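Local coordinates for aminopeptidase N family protein (Idiomarina loihiensis L2TR, PDB 4FGM), which probably acts as a zinc-dependent aminopeptidase of the M61 family, removing residues from the amino end of peptides, at residues A[171-176]-A[188-193]; A[228-233]-A[244-249]. One frame throughout, in Å; residues are numbered along the deposited sequence.

Contact 1. Residues A[171-176]-A[188-193]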
ATOM      1  N   GLY A 171      10.370   4.119  20.666  1.00 38.41           N
ATOM      2  CA  GLY A 171       9.690   5.234  21.296  1.00 38.50           C
ATOM      3  C   GLY A 171       8.902   4.794  22.510  1.00 41.74           C
ATOM      4  O   GLY A 171       9.175   3.742  23.084  1.00 43.64           O
ATOM      5  N   ASP A 172       7.929   5.606  22.906  1.00 46.13           N
ATOM      6  CA  ASP A 172       7.081   5.295  24.054  1.00 43.94           C
ATOM      7  C   ASP A 172       5.970   4.407  23.494  1.00 41.88           C
ATOM      8  O   ASP A 172       4.836   4.834  23.322  1.00 46.32           O
ATOM      9  CB  ASP A 172       6.527   6.603  24.638  1.00 46.34           C
ATOM     10  CG  ASP A 172       5.610   6.377  25.826  1.00 56.73           C
ATOM     11  OD1 ASP A 172       5.680   5.294  26.451  1.00 55.45           O
ATOM     12  OD2 ASP A 172       4.823   7.294  26.142  1.00 62.54           O
ATOM     13  N   LEU A 173       6.322   3.160  23.221  1.00 42.63           N
ATOM     14  CA  LEU A 173       5.420   2.195  22.600  1.00 37.68           C
ATOM     15  C   LEU A 173       4.342   1.516  23.433  1.00 43.45           C
ATOM     16  O   LEU A 173       4.558   1.141  24.588  1.00 51.24           O
ATOM     17  CB  LEU A 173       6.252   1.096  21.929  1.00 34.29           C
ATOM     18  CG  LEU A 173       7.491   1.570  21.170  1.00 37.69           C
ATOM     19  CD1 LEU A 173       8.205   0.377  20.520  1.00 28.43           C
ATOM     20  CD2 LEU A 173       7.058   2.600  20.114  1.00 25.68           C
ATOM     21  N   THR A 174       3.178   1.348  22.815  1.00 37.74           N
ATOM     22  CA  THR A 174       2.074   0.647  23.442  1.00 40.63           C
ATOM     23  C   THR A 174       2.164  -0.712  22.757  1.00 42.40           C
ATOM     24  O   THR A 174       2.170  -0.782  21.526  1.00 44.96           O
ATOM     25  CB  THR A 174       0.701   1.299  23.126  1.00 40.59           C
ATOM     26  OG1 THR A 174       0.658   2.622  23.675  1.00 40.92           O
ATOM     27  CG2 THR A 174      -0.434   0.481  23.733  1.00 37.14           C
ATOM     28  N   ILE A 175       2.259  -1.783  23.538  1.00 42.11           N
ATOM     29  CA  ILE A 175       2.382  -3.120  22.964  1.00 42.11           C
ATOM     30  C   ILE A 175       1.357  -4.082  23.550  1.00 48.07           C
ATOM     31  O   ILE A 175       1.314  -4.301  24.757  1.00 54.53           O
ATOM     32  CB  ILE A 175       3.796  -3.699  23.213  1.00 42.46           C
ATOM     33  CG1 ILE A 175       4.864  -2.714  22.728  1.00 40.08           C
ATOM     34  CG2 ILE A 175       3.948  -5.035  22.499  1.00 42.73           C
ATOM     35  CD1 ILE A 175       6.290  -3.136  23.065  1.00 34.46           C
ATOM     36  N   GLU A 176       0.539  -4.655  22.675  1.00 47.73           N
ATOM     37  CA  GLU A 176      -0.497  -5.597  23.078  1.00 45.11           C
ATOM     38  C   GLU A 176      -0.309  -6.897  22.298  1.00 49.15           C
ATOM     39  O   GLU A 176      -0.449  -6.933  21.073  1.00 46.90           O
ATOM     40  CB  GLU A 176      -1.884  -5.019  22.784  1.00 45.71           C
ATOM     41  CG  GLU A 176      -3.047  -5.845  23.320  1.00 55.69           C
ATOM     42  CD  GLU A 176      -3.283  -5.637  24.806  1.00 69.58           C
ATOM     43  OE1 GLU A 176      -2.432  -6.059  25.617  1.00 79.66           O
ATOM     44  OE2 GLU A 176      -4.326  -5.045  25.161  1.00 71.00           O
ATOM     45  N   VAL A 188       1.749  -2.955  17.834  1.00 34.16           N
ATOM     46  CA  VAL A 188       2.595  -1.935  18.443  1.00 31.72           C
ATOM     47  C   VAL A 188       2.204  -0.554  17.951  1.00 39.56           C
ATOM     48  O   VAL A 188       2.074  -0.330  16.746  1.00 40.90           O
ATOM     49  CB  VAL A 188       4.081  -2.184  18.110  1.00 29.34           C
ATOM     50  CG1 VAL A 188       4.957  -1.155  18.820  1.00 27.02           C
ATOM     51  CG2 VAL A 188       4.466  -3.588  18.513  1.00 28.83           C
ATOM     52  N   LEU A 189       2.042   0.375  18.884  1.00 38.32           N
ATOM     53  CA  LEU A 189       1.642   1.734  18.530  1.00 37.13           C
ATOM     54  C   LEU A 189       2.597   2.796  19.053  1.00 39.92           C
ATOM     55  O   LEU A 189       3.056   2.723  20.199  1.00 38.76           O
ATOM     56  CB  LEU A 189       0.250   2.032  19.096  1.00 41.36           C
ATOM     57  CG  LEU A 189      -0.889   1.051  18.815  1.00 44.45           C
ATOM     58  CD1 LEU A 189      -2.149   1.529  19.543  1.00 42.22           C
ATOM     59  CD2 LEU A 189      -1.133   0.951  17.325  1.00 40.24           C
ATOM     60  N   SER A 190       2.878   3.786  18.209  1.00 35.05           N
ATOM     61  CA  SER A 190       3.734   4.909  18.571  1.00 32.52           C
ATOM     62  C   SER A 190       3.008   6.170  18.103  1.00 39.67           C
ATOM     63  O   SER A 190       2.616   6.270  16.937  1.00 42.21           O
ATOM     64  CB  SER A 190       5.094   4.821  17.878  1.00 37.44           C
ATOM     65  OG  SER A 190       5.876   5.980  18.153  1.00 38.60           O
ATOM     66  N   GLY A 191       2.833   7.128  19.011  1.00 39.90           N
ATOM     67  CA  GLY A 191       2.138   8.359  18.672  1.00 44.06           C
ATOM     68  C   GLY A 191       0.996   8.559  19.652  1.00 43.41           C
ATOM     69  O   GLY A 191       0.718   7.664  20.445  1.00 43.48           O
ATOM     70  N   ARG A 192       0.344   9.719  19.626  1.00 41.61           N
ATOM     71  CA  ARG A 192      -0.771   9.962  20.541  1.00 37.05           C
ATOM     72  C   ARG A 192      -1.993   9.212  20.016  1.00 43.08           C
ATOM     73  O   ARG A 192      -2.322   9.320  18.840  1.00 44.68           O
ATOM     74  CB  ARG A 192      -1.069  11.466  20.639  1.00 34.81           C
ATOM     75  CG  ARG A 192       0.088  12.293  21.180  1.00 45.70           C
ATOM     76  CD  ARG A 192      -0.336  13.715  21.532  1.00 63.75           C
ATOM     77  NE  ARG A 192      -0.584  13.872  22.963  1.00 76.78           N
ATOM     78  CZ  ARG A 192       0.258  14.460  23.808  1.00 81.61           C
ATOM     79  NH1 ARG A 192       1.406  14.956  23.366  1.00 81.20           N
ATOM     80  NH2 ARG A 192      -0.040  14.546  25.097  1.00 85.63           N
ATOM     81  N   HIS A 193      -2.658   8.449  20.879  1.00 47.03           N
ATOM     82  CA  HIS A 193      -3.836   7.678  20.468  1.00 45.01           C
ATOM     83  C   HIS A 193      -4.667   7.274  21.686  1.00 45.17           C
ATOM     84  O   HIS A 193      -4.216   7.395  22.816  1.00 46.40           O
ATOM     85  CB  HIS A 193      -3.389   6.406  19.750  1.00 45.35           C
ATOM     86  CG  HIS A 193      -2.739   5.417  20.665  1.00 42.94           C
ATOM     87  ND1 HIS A 193      -3.465   4.558  21.461  1.00 47.79           N
ATOM     88  CD2 HIS A 193      -1.441   5.229  20.996  1.00 39.84           C
ATOM     89  CE1 HIS A 193      -2.642   3.888  22.244  1.00 50.89           C
ATOM     90  NE2 HIS A 193      -1.407   4.278  21.984  1.00 45.04           N
TER
HETATM   91  O   HOH W   1       6.769   7.055  20.496  1.00 36.74           O
HETATM   92  O   HOH W   2       4.191   7.388  21.586  1.00 47.72           O
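Thr174 and Leu189 form an antiparallel hydrogen-bonded pair near the open end of the hairpin made by strands 174-180 and 183-190. Thr174 N gives a nearly straight bond (169°) to Leu189 O at 3.0 Å, and Leu189 N returns one to Thr174 O at 2.9 Å. Ile175 and Val188 follow as a non-hydrogen-bonded pair. Two bifurcated acceptors result: Leu189 O also takes a CA-H...O contact from Leu173 CA, and Thr174 O one from Val188 CA.

A side-chain bond extends the pairing. Thr174 OG1, set anti to its carbonyl carbon (chi1 -64°), meets His193 NE2 tip to tip at 3.1 Å, lying in the imidazole plane at the ring edge. Leu189 CD1 sits over the centre of one ring face, 3.6 Å above the plane. ND1 accepts from Ala195 N; with both nitrogens bonded, the ring is probably held in its rotation.

Where the strands part, water takes over. One molecule accepts from Asp172 N and donates to Ser190 OG at 2.7 Å; a second accepts from Gly191 N and donates to Asp172 O. An inverse gamma turn at Asp172 is closed by a weak bond from Leu173 N to Gly171 O. Ser190 OG has a further partner in Gln103.

Apolar contacts lie on the face bearing Val188. Its CG1 meets Leu173 CD1 at 4.0 Å and, more distantly, Ile175 CG1, while Leu173 CD2 rests against Ser190 CB at 3.7 Å.

On that side, Leu173 and Val188 also pack on strand 137-140. On the other, Thr174 touches Thr197 at the start of helix 197-215. Strand 174-180 is outermost, whereas 183-190 continues into the sheet through its parallel neighbour 222-230.

Contact 2. Residues A[228-233]-A[244-249]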
HETATM    1  N   MSE A 228       2.559   3.507  13.352  1.00 36.92           N
HETATM    2  CA  MSE A 228       2.795   4.907  13.672  1.00 42.99           C
HETATM    3  C   MSE A 228       1.419   5.578  13.550  1.00 40.52           C
HETATM    4  O   MSE A 228       0.730   5.452  12.524  1.00 39.04           O
HETATM    5  CB  MSE A 228       3.788   5.534  12.695  1.00 44.04           C
HETATM    6  CG  MSE A 228       5.224   5.209  13.016  1.00 54.85           C
HETATM    7 SE   MSE A 228       6.436   5.879  11.678  1.00 59.86          SE
HETATM    8  CE  MSE A 228       6.026   4.598  10.286  1.00 45.97           C
ATOM      9  N   VAL A 229       1.015   6.274  14.602  1.00 37.18           N
ATOM     10  CA  VAL A 229      -0.284   6.926  14.610  1.00 39.02           C
ATOM     11  C   VAL A 229      -0.161   8.437  14.563  1.00 41.21           C
ATOM     12  O   VAL A 229       0.387   9.047  15.483  1.00 40.30           O
ATOM     13  CB  VAL A 229      -1.086   6.546  15.875  1.00 39.04           C
ATOM     14  CG1 VAL A 229      -2.527   7.028  15.741  1.00 36.05           C
ATOM     15  CG2 VAL A 229      -1.035   5.042  16.092  1.00 36.75           C
ATOM     16  N   VAL A 230      -0.688   9.037  13.500  1.00 37.53           N
ATOM     17  CA  VAL A 230      -0.644  10.483  13.347  1.00 37.10           C
ATOM     18  C   VAL A 230      -2.061  11.043  13.208  1.00 40.75           C
ATOM     19  O   VAL A 230      -3.035  10.319  13.383  1.00 39.45           O
ATOM     20  CB  VAL A 230       0.190  10.874  12.114  1.00 39.55           C
ATOM     21  CG1 VAL A 230       1.601  10.333  12.263  1.00 35.98           C
ATOM     22  CG2 VAL A 230      -0.461  10.332  10.848  1.00 37.32           C
ATOM     23  N   GLY A 231      -2.177  12.326  12.895  1.00 47.69           N
ATOM     24  CA  GLY A 231      -3.494  12.917  12.760  1.00 41.66           C
ATOM     25  C   GLY A 231      -4.167  12.527  11.460  1.00 41.86           C
ATOM     26  O   GLY A 231      -5.354  12.172  11.421  1.00 44.29           O
ATOM     27  N   ASN A 232      -3.398  12.590  10.383  1.00 43.11           N
ATOM     28  CA  ASN A 232      -3.911  12.258   9.070  1.00 46.82           C
ATOM     29  C   ASN A 232      -2.822  11.604   8.237  1.00 49.99           C
ATOM     30  O   ASN A 232      -1.934  12.274   7.721  1.00 53.17           O
ATOM     31  CB  ASN A 232      -4.425  13.525   8.387  1.00 56.57           C
ATOM     32  CG  ASN A 232      -5.095  13.241   7.066  1.00 66.91           C
ATOM     33  OD1 ASN A 232      -5.586  12.139   6.832  1.00 67.53           O
ATOM     34  ND2 ASN A 232      -5.135  14.242   6.198  1.00 76.88           N
ATOM     35  N   GLY A 233      -2.892  10.284   8.121  1.00 51.91           N
ATOM     36  CA  GLY A 233      -1.904   9.565   7.348  1.00 50.10           C
ATOM     37  C   GLY A 233      -2.351   8.150   7.062  1.00 49.52           C
ATOM     38  O   GLY A 233      -3.066   7.539   7.858  1.00 50.60           O
ATOM     39  N   ALA A 244       4.948  -2.354   8.553  1.00 44.86           N
ATOM     40  CA  ALA A 244       5.055  -0.994   9.066  1.00 36.01           C
ATOM     41  C   ALA A 244       3.835  -0.233   8.540  1.00 41.98           C
ATOM     42  O   ALA A 244       3.616  -0.136   7.324  1.00 43.62           O
ATOM     43  CB  ALA A 244       6.352  -0.341   8.581  1.00 35.76           C
ATOM     44  N   LEU A 245       3.040   0.294   9.465  1.00 40.52           N
ATOM     45  CA  LEU A 245       1.833   1.022   9.110  1.00 39.57           C
ATOM     46  C   LEU A 245       1.834   2.458   9.601  1.00 39.19           C
ATOM     47  O   LEU A 245       2.381   2.769  10.656  1.00 41.74           O
ATOM     48  CB  LEU A 245       0.611   0.336   9.718  1.00 42.21           C
ATOM     49  CG  LEU A 245       0.456  -1.177   9.594  1.00 41.34           C
ATOM     50  CD1 LEU A 245      -0.665  -1.635  10.536  1.00 39.73           C
ATOM     51  CD2 LEU A 245       0.169  -1.554   8.135  1.00 32.36           C
ATOM     52  N   LEU A 246       1.206   3.329   8.824  1.00 40.77           N
ATOM     53  CA  LEU A 246       1.045   4.724   9.209  1.00 41.56           C
ATOM     54  C   LEU A 246      -0.457   4.923   9.103  1.00 40.70           C
ATOM     55  O   LEU A 246      -1.025   4.783   8.023  1.00 38.74           O
ATOM     56  CB  LEU A 246       1.758   5.662   8.240  1.00 41.75           C
ATOM     57  CG  LEU A 246       1.505   7.140   8.554  1.00 44.62           C
ATOM     58  CD1 LEU A 246       2.065   7.480   9.932  1.00 38.62           C
ATOM     59  CD2 LEU A 246       2.139   8.007   7.474  1.00 44.02           C
ATOM     60  N   CYS A 247      -1.110   5.213  10.221  1.00 40.98           N
ATOM     61  CA  CYS A 247      -2.556   5.399  10.194  1.00 38.58           C
ATOM     62  C   CYS A 247      -3.021   6.630  10.949  1.00 36.21           C
ATOM     63  O   CYS A 247      -2.286   7.210  11.744  1.00 40.29           O
ATOM     64  CB  CYS A 247      -3.261   4.167  10.764  1.00 41.40           C
ATOM     65  SG  CYS A 247      -3.112   4.025  12.538  1.00 56.94           S
ATOM     66  N   SER A 248      -4.267   7.016  10.696  1.00 38.54           N
ATOM     67  CA  SER A 248      -4.858   8.177  11.347  1.00 38.49           C
ATOM     68  C   SER A 248      -5.395   7.779  12.710  1.00 40.93           C
ATOM     69  O   SER A 248      -5.937   6.686  12.888  1.00 39.31           O
ATOM     70  CB  SER A 248      -5.972   8.743  10.475  1.00 39.68           C
ATOM     71  OG  SER A 248      -5.456   9.086   9.203  1.00 44.57           O
ATOM     72  N   ARG A 249      -5.239   8.679  13.670  1.00 42.13           N
ATOM     73  CA  ARG A 249      -5.673   8.439  15.036  1.00 39.34           C
ATOM     74  C   ARG A 249      -7.159   8.110  15.129  1.00 38.89           C
ATOM     75  O   ARG A 249      -7.592   7.426  16.056  1.00 35.75           O
ATOM     76  CB  ARG A 249      -5.340   9.659  15.884  1.00 37.02           C
ATOM     77  CG  ARG A 249      -5.379   9.446  17.383  1.00 46.13           C
ATOM     78  CD  ARG A 249      -4.604  10.567  18.082  1.00 47.78           C
ATOM     79  NE  ARG A 249      -4.772  11.822  17.365  1.00 49.93           N
ATOM     80  CZ  ARG A 249      -3.795  12.484  16.762  1.00 46.90           C
ATOM     81  NH1 ARG A 249      -2.552  12.033  16.788  1.00 42.23           N
ATOM     82  NH2 ARG A 249      -4.078  13.581  16.088  1.00 53.62           N
TER
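Parallel pairing of strands 222-230 and 242-248 aligns Met228, Val229 and Val230 with Leu246, Cys247 and Ser248. Met228 N bonds to Leu245 O at 2.8 Å, Cys247 N to Met228 O, Val230 N to Cys247 O, and Arg249 N, less straight (138°), to Val230 O. On one face, the Val230 and Leu246 side chains cross at about a right angle, CG1 to CD1 3.7 Å, and Leu246 CD1 also meets CB of Met228, modelled as selenomethionine. After Val230 the 231-233 loop curls back along the other strand, and Gly233 N donates to Ser248 OG, anti to its carbonyl carbon (chi1 -58°), at 3.0 Å. A CB on Gly233 would run into Val230 CG2.

In the mixed sheet of this M61 peptidase the two strands are joined through the antiparallel edge strand 235-238, and Leu245 packs on helix 262-277, which carries the HExxH motif.

The Arg249 guanidinium turns one face to Val230 O, toward its rim, with NH2 3.4 Å from Gly231 CA. An alanine here would probably leave Val230 O and Gly231 CA without the guanidinium that lies against them. Val229 CG1 packs on Arg249 CA at 3.5 Å.

Contacts 1 and 2 follow one another along the chain and belong to the same five-stranded sheet, their centres 11 Å apart. Strands 183-190 and 222-230 join them: Ser190 O and Val229 N, 2.8 Å apart, probably form a hydrogen bond. His193 of contact 1 also touches Val229. Contact 1 lies at the outer side of the sheet, away from the zinc. Contact 2 is nearer: the side chain of Leu245 comes about 7 Å from that of His273, 8 Å from the bound maleic acid and 10 Å from the zinc ion, held by His273, His277 and Glu307. Beyond it, edge strand 235-238 supplies Gly236, Leu237 and Glu238 to the maleic acid pocket.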